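Local coordinates for protein cytochrome P450 RhF (Acinetobacter radioresistens, PDB 6RO8) that binds heme and probably acts as a monooxygenase or peroxygenase, as the heme domain of a longer protein that also carries reductase and iron-sulfur parts, at residues K27-D32 with F57-G62; N200-P205 with N417-G422; R321-T326 with G338-L343. All coordinates share one frame; numbering follows the deposited sequence.

Interaction 1: K27-D32 with F57-G62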
loop_
_atom_site.group_PDB
_atom_site.type_symbol
_atom_site.label_atom_id
_atom_site.label_comp_id
_atom_site.label_asym_id
_atom_site.label_seq_id
_atom_site.Cartn_x
_atom_site.Cartn_y
_atom_site.Cartn_z
ATOM N N LYS A 27 7.064 25.629 9.474
ATOM C CA LYS A 27 6.874 24.208 9.746
ATOM C C LYS A 27 6.696 23.437 8.447
ATOM O O LYS A 27 7.212 22.324 8.300
ATOM C CB LYS A 27 5.670 23.975 10.661
ATOM C CG LYS A 27 5.846 24.407 12.107
ATOM C CD LYS A 27 5.239 23.365 13.044
ATOM C CE LYS A 27 3.962 23.860 13.725
ATOM N NZ LYS A 27 4.219 24.433 15.085
ATOM N N GLY A 28 5.978 24.030 7.488
ATOM C CA GLY A 28 5.784 23.374 6.206
ATOM C C GLY A 28 7.061 23.292 5.395
ATOM O O GLY A 28 7.362 22.252 4.800
ATOM N N LYS A 29 7.827 24.387 5.355
ATOM C CA LYS A 29 9.143 24.341 4.731
ATOM C C LYS A 29 9.980 23.212 5.313
ATOM O O LYS A 29 10.674 22.500 4.580
ATOM C CB LYS A 29 9.860 25.674 4.914
ATOM C CG LYS A 29 11.255 25.695 4.304
ATOM C CD LYS A 29 11.991 27.012 4.581
ATOM C CE LYS A 29 13.264 26.789 5.399
ATOM N NZ LYS A 29 13.736 28.044 6.055
ATOM N N ASN A 30 9.902 23.008 6.622
ATOM C CA ASN A 30 10.714 22.000 7.284
ATOM C C ASN A 30 10.035 20.649 7.388
ATOM O O ASN A 30 10.527 19.787 8.117
ATOM C CB ASN A 30 11.092 22.485 8.678
ATOM C CG ASN A 30 11.964 23.700 8.626
ATOM O OD1 ASN A 30 12.807 23.811 7.746
ATOM N ND2 ASN A 30 11.763 24.629 9.552
ATOM N N PHE A 31 8.924 20.436 6.698
ATOM C CA PHE A 31 8.114 19.278 7.030
ATOM C C PHE A 31 8.844 18.004 6.631
ATOM O O PHE A 31 9.124 17.776 5.448
ATOM C CB PHE A 31 6.738 19.352 6.371
ATOM C CG PHE A 31 5.780 18.330 6.913
ATOM C CD1 PHE A 31 5.785 17.035 6.426
ATOM C CD2 PHE A 31 4.901 18.646 7.940
ATOM C CE1 PHE A 31 4.922 16.077 6.941
ATOM C CE2 PHE A 31 4.030 17.678 8.463
ATOM C CZ PHE A 31 4.054 16.393 7.965
ATOM N N ASP A 32 9.160 17.185 7.634
ATOM C CA ASP A 32 9.877 15.929 7.445
ATOM C C ASP A 32 8.964 14.757 7.795
ATOM O O ASP A 32 8.576 14.583 8.960
ATOM C CB ASP A 32 11.143 15.901 8.299
ATOM C CG ASP A 32 12.055 14.744 7.952
ATOM O OD1 ASP A 32 11.663 13.881 7.138
ATOM O OD2 ASP A 32 13.180 14.703 8.486
ATOM N N PHE A 57 5.181 23.519 -0.087
ATOM C CA PHE A 57 6.387 22.839 -0.532
ATOM C C PHE A 57 7.304 22.571 0.656
ATOM O O PHE A 57 7.650 23.493 1.405
ATOM C CB PHE A 57 7.134 23.641 -1.597
ATOM C CG PHE A 57 8.293 22.900 -2.163
ATOM C CD1 PHE A 57 8.084 21.887 -3.088
ATOM C CD2 PHE A 57 9.594 23.168 -1.735
ATOM C CE1 PHE A 57 9.143 21.161 -3.599
ATOM C CE2 PHE A 57 10.671 22.442 -2.253
ATOM C CZ PHE A 57 10.440 21.439 -3.181
ATOM N N SER A 58 7.701 21.315 0.823
ATOM C CA SER A 58 8.649 20.944 1.861
ATOM C C SER A 58 10.045 20.878 1.240
ATOM O O SER A 58 10.309 20.059 0.348
ATOM C CB SER A 58 8.263 19.617 2.513
ATOM O OG SER A 58 9.308 19.135 3.356
ATOM N N GLU A 59 10.930 21.759 1.696
ATOM C CA GLU A 59 12.332 21.654 1.326
ATOM C C GLU A 59 13.002 20.482 2.013
ATOM O O GLU A 59 13.992 19.949 1.495
ATOM C CB GLU A 59 13.051 22.947 1.670
ATOM C CG GLU A 59 12.485 24.121 0.923
ATOM C CD GLU A 59 13.048 25.428 1.397
ATOM O OE1 GLU A 59 12.422 26.471 1.118
ATOM O OE2 GLU A 59 14.111 25.410 2.054
ATOM N N ALA A 60 12.469 20.062 3.161
ATOM C CA ALA A 60 13.034 18.915 3.849
ATOM C C ALA A 60 13.034 17.691 2.947
ATOM O O ALA A 60 13.925 16.840 3.044
ATOM C CB ALA A 60 12.259 18.644 5.138
ATOM N N MET A 61 12.052 17.573 2.052
ATOM C CA MET A 61 12.017 16.383 1.214
ATOM C C MET A 61 11.769 16.659 -0.260
ATOM O O MET A 61 11.461 15.724 -0.996
ATOM C CB MET A 61 10.983 15.420 1.758
ATOM C CG MET A 61 11.183 15.217 3.218
ATOM S SD MET A 61 9.859 14.254 3.716
ATOM C CE MET A 61 8.615 15.368 3.125
ATOM N N GLY A 62 11.913 17.904 -0.704
ATOM C CA GLY A 62 11.875 18.208 -2.120
ATOM C C GLY A 62 10.549 17.944 -2.799
ATOM O O GLY A 62 10.514 17.752 -4.022
#

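Interaction 2: N200-P205 with N417-G422. With HIS (histidine), chain C.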
loop_
_atom_site.group_PDB
_atom_site.type_symbol
_atom_site.label_atom_id
_atom_site.label_comp_id
_atom_site.label_asym_id
_atom_site.label_seq_id
_atom_site.Cartn_x
_atom_site.Cartn_y
_atom_site.Cartn_z
ATOM N N ASN A 200 14.062 0.699 0.559
ATOM C CA ASN A 200 14.836 1.328 -0.506
ATOM C C ASN A 200 14.040 2.440 -1.183
ATOM O O ASN A 200 14.579 3.515 -1.482
ATOM C CB ASN A 200 15.251 0.283 -1.541
ATOM C CG ASN A 200 16.309 0.794 -2.483
ATOM O OD1 ASN A 200 17.360 1.257 -2.045
ATOM N ND2 ASN A 200 16.040 0.714 -3.791
ATOM N N THR A 201 12.747 2.190 -1.440
ATOM C CA THR A 201 11.950 3.103 -2.256
ATOM C C THR A 201 11.353 4.240 -1.435
ATOM O O THR A 201 11.462 5.413 -1.816
ATOM C CB THR A 201 10.840 2.327 -2.945
ATOM O OG1 THR A 201 11.398 1.193 -3.620
ATOM C CG2 THR A 201 10.079 3.208 -3.936
ATOM N N TRP A 202 10.711 3.911 -0.314
ATOM C CA TRP A 202 9.927 4.877 0.445
ATOM C C TRP A 202 10.538 5.221 1.791
ATOM O O TRP A 202 9.960 6.024 2.531
ATOM C CB TRP A 202 8.498 4.359 0.646
ATOM C CG TRP A 202 7.741 4.283 -0.642
ATOM C CD1 TRP A 202 7.106 5.309 -1.288
ATOM C CD2 TRP A 202 7.549 3.123 -1.456
ATOM N NE1 TRP A 202 6.519 4.853 -2.448
ATOM C CE2 TRP A 202 6.777 3.515 -2.573
ATOM C CE3 TRP A 202 7.949 1.789 -1.346
ATOM C CZ2 TRP A 202 6.405 2.624 -3.570
ATOM C CZ3 TRP A 202 7.584 0.904 -2.339
ATOM C CH2 TRP A 202 6.814 1.323 -3.436
ATOM N N GLY A 203 11.683 4.636 2.137
ATOM C CA GLY A 203 12.326 4.883 3.406
ATOM C C GLY A 203 13.581 5.725 3.255
ATOM O O GLY A 203 13.941 6.202 2.182
ATOM N N ARG A 204 14.246 5.908 4.387
ATOM C CA ARG A 204 15.505 6.646 4.468
ATOM C C ARG A 204 16.503 5.727 5.161
ATOM O O ARG A 204 16.842 5.928 6.334
ATOM C CB ARG A 204 15.318 7.968 5.219
ATOM C CG ARG A 204 16.444 8.956 5.113
ATOM C CD ARG A 204 16.133 10.207 5.953
ATOM N NE ARG A 204 15.251 11.158 5.258
ATOM C CZ ARG A 204 14.689 12.232 5.820
ATOM N NH1 ARG A 204 14.895 12.502 7.106
ATOM N NH2 ARG A 204 13.905 13.029 5.098
ATOM N N PRO A 205 16.969 4.683 4.464
ATOM C CA PRO A 205 17.956 3.774 5.055
ATOM C C PRO A 205 19.176 4.518 5.567
ATOM O O PRO A 205 19.675 5.456 4.933
ATOM C CB PRO A 205 18.323 2.851 3.890
ATOM C CG PRO A 205 18.001 3.653 2.684
ATOM C CD PRO A 205 16.745 4.369 3.043
ATOM N N ASN A 417 8.774 5.084 6.884
ATOM C CA ASN A 417 8.738 5.328 5.452
ATOM C C ASN A 417 7.647 6.370 5.228
ATOM O O ASN A 417 6.988 6.806 6.170
ATOM C CB ASN A 417 8.520 4.019 4.673
ATOM C CG ASN A 417 7.077 3.533 4.735
ATOM O OD1 ASN A 417 6.301 3.720 3.786
ATOM N ND2 ASN A 417 6.705 2.930 5.850
ATOM N N THR A 418 7.472 6.792 3.982
ATOM C CA THR A 418 6.561 7.897 3.705
ATOM C C THR A 418 5.155 7.463 3.339
ATOM O O THR A 418 4.227 8.250 3.529
ATOM C CB THR A 418 7.097 8.767 2.551
ATOM O OG1 THR A 418 7.058 8.008 1.325
ATOM C CG2 THR A 418 8.490 9.254 2.860
ATOM N N SER A 419 4.983 6.248 2.827
ATOM C CA SER A 419 3.793 5.890 2.071
ATOM C C SER A 419 3.000 4.728 2.656
ATOM O O SER A 419 1.770 4.702 2.519
ATOM C CB SER A 419 4.190 5.548 0.633
ATOM O OG SER A 419 4.554 6.748 -0.033
ATOM N N PHE A 420 3.657 3.775 3.305
ATOM C CA PHE A 420 2.979 2.612 3.842
ATOM C C PHE A 420 2.979 2.670 5.366
ATOM O O PHE A 420 3.876 3.249 5.981
ATOM C CB PHE A 420 3.628 1.326 3.326
ATOM C CG PHE A 420 3.675 1.245 1.829
ATOM C CD1 PHE A 420 2.597 0.763 1.117
ATOM C CD2 PHE A 420 4.793 1.654 1.130
ATOM C CE1 PHE A 420 2.636 0.684 -0.261
ATOM C CE2 PHE A 420 4.831 1.572 -0.245
ATOM C CZ PHE A 420 3.749 1.090 -0.941
ATOM N N ARG A 421 1.937 2.094 5.968
ATOM C CA ARG A 421 1.711 2.243 7.403
ATOM C C ARG A 421 0.952 1.043 7.959
ATOM O O ARG A 421 -0.174 0.743 7.537
ATOM C CB ARG A 421 0.954 3.534 7.714
ATOM C CG ARG A 421 0.906 3.805 9.194
ATOM C CD ARG A 421 0.390 5.190 9.543
ATOM N NE ARG A 421 0.317 5.349 10.996
ATOM C CZ ARG A 421 1.360 5.621 11.781
ATOM N NH1 ARG A 421 2.568 5.796 11.259
ATOM N NH2 ARG A 421 1.197 5.738 13.095
ATOM N N GLY A 422 1.578 0.371 8.920
ATOM C CA GLY A 422 0.935 -0.642 9.713
ATOM C C GLY A 422 1.855 -1.017 10.852
ATOM O O GLY A 422 3.076 -0.859 10.769
HETATM N N HIS C . 3.125 -0.983 -3.670
HETATM C CA HIS C . 1.819 -0.388 -3.410
HETATM C C HIS C . 0.844 -1.418 -2.846
HETATM O O HIS C . -0.344 -1.112 -2.680
HETATM C CB HIS C . 1.249 0.232 -4.686
HETATM C CG HIS C . 1.484 -0.590 -5.914
HETATM N ND1 HIS C . 0.469 -0.944 -6.780
HETATM C CD2 HIS C . 2.617 -1.132 -6.422
HETATM C CE1 HIS C . 0.969 -1.665 -7.768
HETATM N NE2 HIS C . 2.269 -1.794 -7.575
HETATM O OXT HIS C . 1.225 -2.553 -2.555
#

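Interaction 3: R321-T326 with G338-L343. With HEM (protoporphyrin IX containing Fe), chain B.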
loop_
_atom_site.group_PDB
_atom_site.type_symbol
_atom_site.label_atom_id
_atom_site.label_comp_id
_atom_site.label_asym_id
_atom_site.label_seq_id
_atom_site.Cartn_x
_atom_site.Cartn_y
_atom_site.Cartn_z
ATOM N N ARG A 321 2.412 9.449 -4.814
ATOM C CA ARG A 321 3.232 10.482 -5.435
ATOM C C ARG A 321 2.849 10.730 -6.892
ATOM O O ARG A 321 2.381 9.830 -7.612
ATOM C CB ARG A 321 4.707 10.119 -5.353
ATOM C CG ARG A 321 5.256 10.064 -3.937
ATOM C CD ARG A 321 6.736 9.711 -3.971
ATOM N NE ARG A 321 6.941 8.295 -4.235
ATOM C CZ ARG A 321 8.110 7.734 -4.522
ATOM N NH1 ARG A 321 9.232 8.484 -4.612
ATOM N NH2 ARG A 321 8.149 6.416 -4.724
ATOM N N ARG A 322 3.057 11.971 -7.321
ATOM C CA ARG A 322 2.847 12.367 -8.701
ATOM C C ARG A 322 4.000 13.263 -9.119
ATOM O O ARG A 322 4.670 13.873 -8.279
ATOM C CB ARG A 322 1.503 13.100 -8.894
ATOM C CG ARG A 322 0.291 12.197 -8.871
ATOM C CD ARG A 322 0.437 11.109 -9.911
ATOM N NE ARG A 322 -0.781 10.314 -10.066
ATOM C CZ ARG A 322 -0.931 9.069 -9.614
ATOM N NH1 ARG A 322 0.060 8.478 -8.963
ATOM N NH2 ARG A 322 -2.065 8.419 -9.826
ATOM N N GLN A 323 4.239 13.339 -10.425
ATOM C CA GLN A 323 5.207 14.276 -10.980
ATOM C C GLN A 323 4.520 15.148 -12.011
ATOM O O GLN A 323 3.706 14.663 -12.797
ATOM C CB GLN A 323 6.401 13.584 -11.627
ATOM C CG GLN A 323 7.584 14.530 -11.747
ATOM C CD GLN A 323 8.859 13.857 -12.188
ATOM O OE1 GLN A 323 9.426 13.039 -11.467
ATOM N NE2 GLN A 323 9.329 14.212 -13.377
ATOM N N VAL A 324 4.849 16.425 -11.997
ATOM C CA VAL A 324 4.203 17.412 -12.853
ATOM C C VAL A 324 4.936 17.466 -14.196
ATOM O O VAL A 324 6.174 17.558 -14.250
ATOM C CB VAL A 324 4.172 18.782 -12.156
ATOM C CG1 VAL A 324 3.592 19.859 -13.057
ATOM C CG2 VAL A 324 3.385 18.673 -10.844
ATOM N N THR A 325 4.165 17.394 -15.285
ATOM C CA THR A 325 4.699 17.288 -16.637
ATOM C C THR A 325 4.615 18.588 -17.428
ATOM O O THR A 325 5.417 18.793 -18.345
ATOM C CB THR A 325 3.954 16.192 -17.402
ATOM O OG1 THR A 325 2.546 16.449 -17.327
ATOM C CG2 THR A 325 4.249 14.816 -16.797
ATOM N N THR A 326 3.647 19.453 -17.125
ATOM C CA THR A 326 3.607 20.810 -17.653
ATOM C C THR A 326 3.179 21.726 -16.523
ATOM O O THR A 326 2.557 21.280 -15.561
ATOM C CB THR A 326 2.638 20.950 -18.837
ATOM O OG1 THR A 326 2.707 22.290 -19.368
ATOM C CG2 THR A 326 1.218 20.642 -18.385
ATOM N N GLY A 338 8.151 19.049 -13.744
ATOM C CA GLY A 338 9.157 18.372 -12.954
ATOM C C GLY A 338 8.981 18.472 -11.449
ATOM O O GLY A 338 9.719 17.798 -10.716
ATOM N N ASP A 339 8.051 19.296 -10.965
ATOM C CA ASP A 339 7.752 19.316 -9.538
ATOM C C ASP A 339 7.213 17.962 -9.103
ATOM O O ASP A 339 6.374 17.362 -9.783
ATOM C CB ASP A 339 6.716 20.387 -9.220
ATOM C CG ASP A 339 7.318 21.754 -9.046
ATOM O OD1 ASP A 339 8.542 21.842 -8.832
ATOM O OD2 ASP A 339 6.562 22.739 -9.139
ATOM N N LYS A 340 7.678 17.492 -7.950
ATOM C CA LYS A 340 7.198 16.244 -7.372
ATOM C C LYS A 340 6.185 16.539 -6.275
ATOM O O LYS A 340 6.388 17.447 -5.463
ATOM C CB LYS A 340 8.365 15.420 -6.834
ATOM C CG LYS A 340 9.338 15.027 -7.940
ATOM C CD LYS A 340 10.557 14.315 -7.408
ATOM C CE LYS A 340 11.697 14.351 -8.422
ATOM N NZ LYS A 340 11.555 13.320 -9.471
ATOM N N LEU A 341 5.100 15.767 -6.257
ATOM C CA LEU A 341 3.986 15.970 -5.337
ATOM C C LEU A 341 3.787 14.735 -4.467
ATOM O O LEU A 341 3.776 13.602 -4.972
ATOM C CB LEU A 341 2.696 16.263 -6.106
ATOM C CG LEU A 341 2.785 17.202 -7.319
ATOM C CD1 LEU A 341 1.383 17.465 -7.869
ATOM C CD2 LEU A 341 3.432 18.501 -6.926
ATOM N N PHE A 342 3.612 14.958 -3.166
ATOM C CA PHE A 342 3.078 13.946 -2.253
ATOM C C PHE A 342 1.583 14.172 -2.105
ATOM O O PHE A 342 1.152 15.235 -1.645
ATOM C CB PHE A 342 3.758 14.002 -0.886
ATOM C CG PHE A 342 4.845 12.994 -0.727
ATOM C CD1 PHE A 342 4.558 11.640 -0.828
ATOM C CD2 PHE A 342 6.149 13.388 -0.518
ATOM C CE1 PHE A 342 5.566 10.699 -0.704
ATOM C CE2 PHE A 342 7.159 12.461 -0.402
ATOM C CZ PHE A 342 6.871 11.114 -0.496
ATOM N N LEU A 343 0.798 13.197 -2.532
ATOM C CA LEU A 343 -0.648 13.208 -2.314
ATOM C C LEU A 343 -0.903 12.480 -1.002
ATOM O O LEU A 343 -0.913 11.246 -0.976
ATOM C CB LEU A 343 -1.372 12.512 -3.463
ATOM C CG LEU A 343 -1.566 13.244 -4.797
ATOM C CD1 LEU A 343 -0.262 13.757 -5.380
ATOM C CD2 LEU A 343 -2.307 12.348 -5.796
HETATM C CHA HEM B . -2.668 0.676 -7.579
HETATM C CHB HEM B . -3.311 0.822 -2.756
HETATM C CHC HEM B . -3.751 -4.031 -2.571
HETATM C CHD HEM B . -2.634 -4.153 -7.298
HETATM C C1A HEM B . -2.784 1.153 -6.292
HETATM C C2A HEM B . -2.675 2.534 -5.855
HETATM C C3A HEM B . -2.850 2.572 -4.539
HETATM C C4A HEM B . -3.072 1.216 -4.064
HETATM C CMA HEM B . -2.814 3.855 -3.682
HETATM C CAA HEM B . -2.416 3.762 -6.757
HETATM C CBA HEM B . -3.763 4.404 -7.028
HETATM C CGA HEM B . -3.642 5.568 -7.974
HETATM O O1A HEM B . -2.505 5.897 -8.393
HETATM O O2A HEM B . -4.697 6.158 -8.304
HETATM C C1B HEM B . -3.573 -0.451 -2.307
HETATM C C2B HEM B . -4.033 -0.796 -0.975
HETATM C C3B HEM B . -4.142 -2.146 -0.916
HETATM C C4B HEM B . -3.761 -2.691 -2.212
HETATM C CMB HEM B . -4.319 0.256 0.130
HETATM C CAB HEM B . -4.611 -3.053 0.246
HETATM C CBB HEM B . -5.192 -2.630 1.369
HETATM C C1C HEM B . -3.485 -4.500 -3.838
HETATM C C2C HEM B . -3.450 -5.882 -4.285
HETATM C C3C HEM B . -3.141 -5.882 -5.602
HETATM C C4C HEM B . -2.975 -4.519 -6.020
HETATM C CMC HEM B . -3.735 -7.091 -3.366
HETATM C CAC HEM B . -2.962 -7.040 -6.622
HETATM C CBC HEM B . -3.070 -8.326 -6.282
HETATM C C1D HEM B . -2.518 -2.876 -7.788
HETATM C C2D HEM B . -2.184 -2.521 -9.147
HETATM C C3D HEM B . -2.203 -1.196 -9.235
HETATM C C4D HEM B . -2.548 -0.651 -7.927
HETATM C CMD HEM B . -1.858 -3.492 -10.302
HETATM C CAD HEM B . -1.873 -0.407 -10.523
HETATM C CBD HEM B . -3.101 -0.190 -11.396
HETATM C CGD HEM B . -2.828 0.945 -12.357
HETATM O O1D HEM B . -1.708 1.497 -12.320
HETATM O O2D HEM B . -3.722 1.316 -13.158
HETATM N NA HEM B . -3.011 0.383 -5.170
HETATM N NB HEM B . -3.419 -1.627 -3.027
HETATM N NC HEM B . -3.185 -3.705 -4.931
HETATM N ND HEM B . -2.737 -1.709 -7.072
HETATM FE FE HEM B . -3.097 -1.699 -5.047
HETATM O O HOH W 1 -0.809 -1.702 -4.796
#

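Interaction 1: K27-D32 with F57-G62
The aliphatic part of K29 lies obliquely across the carboxylate of E59, with K29 CG 3.4 Å from E59 CD. CG stands anti to the backbone N (chi1 179°), and a bend at chi3 (118°) turns CE. The charged ends do not pair: K29 NZ stays 4.8 Å from E59 OE2 and bonds instead to Q26 of its own helix, so any attraction to the glutamate is probably long-range. Next to this overlap the backbones meet where helix 20-29 ends. K29 O receives two weak hydrogen bonds from the turn, from E59 N at 3.0 Å and from A60 N at 3.3 Å, while G28 O takes a CA-H...O contact from S58. One residue after the helix has unwound, F31 O becomes a second focus. S58 OG donates to it in the carbonyl plane on a lone pair (C=O...O angle 136°), though the 2.5 Å separation is doubtfully short. Two carbons of the turn close on the same oxygen: A60 CB at 3.3 Å and M61 CE at 3.4 Å. S58 OG also accepts a weak bond from M61 N, so one hydroxyl lies between the turn and the loop that follows the helix. Farther along, the side chains of D32 and M61 cross at about a right angle; D32 OD1 takes a hydrogen bond from F34 N. The contact lies at the surface, far from the heme. The 57-62 segment leaves edge strand 55-58 and turns towards antiparallel strand 63-66, where the ring of F57 meets W64 edge-to-face. F31 packs on L46 and M61 on M33, joining helix 20-29 to the tip of this hairpin at the margin of the five-stranded sheet.

Interaction 2: N200-P205 with N417-G422
Helix 187-202 ends at W202, and as G203 leaves helical geometry its CA comes within 4.2 Å of N417 CA. T418 N donates to W202 O at 3.0 Å (N-H...O angle 141°), a single backbone bond fastening the helix end to the loop. That loop is shaped by N417. Its CG sits between the backbone N and the carbonyl carbon (chi1 76°), the crowded position, and its amide folds back over the following residues. OD1 accepts twice: from F420 N at 2.7 Å, in the carbonyl plane on a lone pair, and from S419 N at 3.0 Å, which lies above that plane, completing an Asx turn within an Asx motif. ND2 returns a bond to F420 O and also reaches L415 O. With the turn fixed in this way, F420 presents its ring edge to the indole face of W202 in a T-shaped pair, the planes at 85° and the six-membered ring centroids 4.6 Å apart. The point of the edge is F420 CE2, offset toward the indole rim and 3.3 Å from W202 CE3. T201 CG2 lies over the centre of the opposite indole face. Another part of the F420 rim faces the bound histidine, CE1 being 3.4 Å from its CA; T274 OG1 also holds this ligand by a hydrogen bond. At the indole's five-membered end S419 OG comes near CD1, but its hydrogen bonds are to A319 O and T418 OG1. The buried contact therefore borders the heme pocket: the side chain of F420 lies about 6 Å from the heme. F420 rests on T274 and L277 of helix 273-288, while W202 leans on R321 of strand 320-324.

Interaction 3: R321-T326 with G338-L343
Two neighbouring antiparallel strands of the mixed five-stranded sheet of the P450 fold, 321-324 and 340-343, meet here and carry an arginine that binds a heme propionate. Their short axes approach to 4.7 Å. R322 and L341 form the hydrogen-bonded pair, R322 N to L341 O at 2.9 Å and L341 N to R322 O at 2.8 Å; R321 with F342 and Q323 with K340 are non-hydrogen-bonded pairs on either side. Ahead of K340, V324 N to D339 O extends the pairing, as does G338 N to V324 O, though at a doubtfully short distance; the positive phi of G338 suits a glycine.

On one face, R321 lies beside F342, pointing the same way, with CG 3.3 Å from CE1 and the guanidinium 19° from the ring plane; R321 NH1 bonds to E89 O and Y63 OH. Next along this face, K340 NZ donates to Q323 OE1 from above its carbonyl plane and makes a salt bridge with E89. On the other face, carbons pack around the stem of R322: L343 CD1 touches its CG, and V324 CG2 packs on L341 CD1 at 3.8 Å.

R322 bends at chi2 (-56°), which turns CD aside, and the guanidinium swings off from strand 340-343 toward the heme. NH1 turns back to R321 O at 3.0 Å, which would steady the guanidinium, while NH2 donates edge-on to heme O1A at 2.9 Å, nearly straight at 165°.

From the N terminus, interaction 1 is the first to close, bringing the end of helix 20-29 back to the turn after strand 55-58 across a mostly helical loop. Interaction 2 opens later and spans over two hundred residues, joining the end of helix 187-202 to the loop before strand 427-429. Interaction 3 lies wholly within that span and closes a short one of its own. The three also touch in space. D32 forms a salt bridge with R204, linking the first two; T418 packs on F342, joining the pocket wall to the sheet; and G62 meets K340, where interactions 1 and 3 reach the same five-stranded sheet.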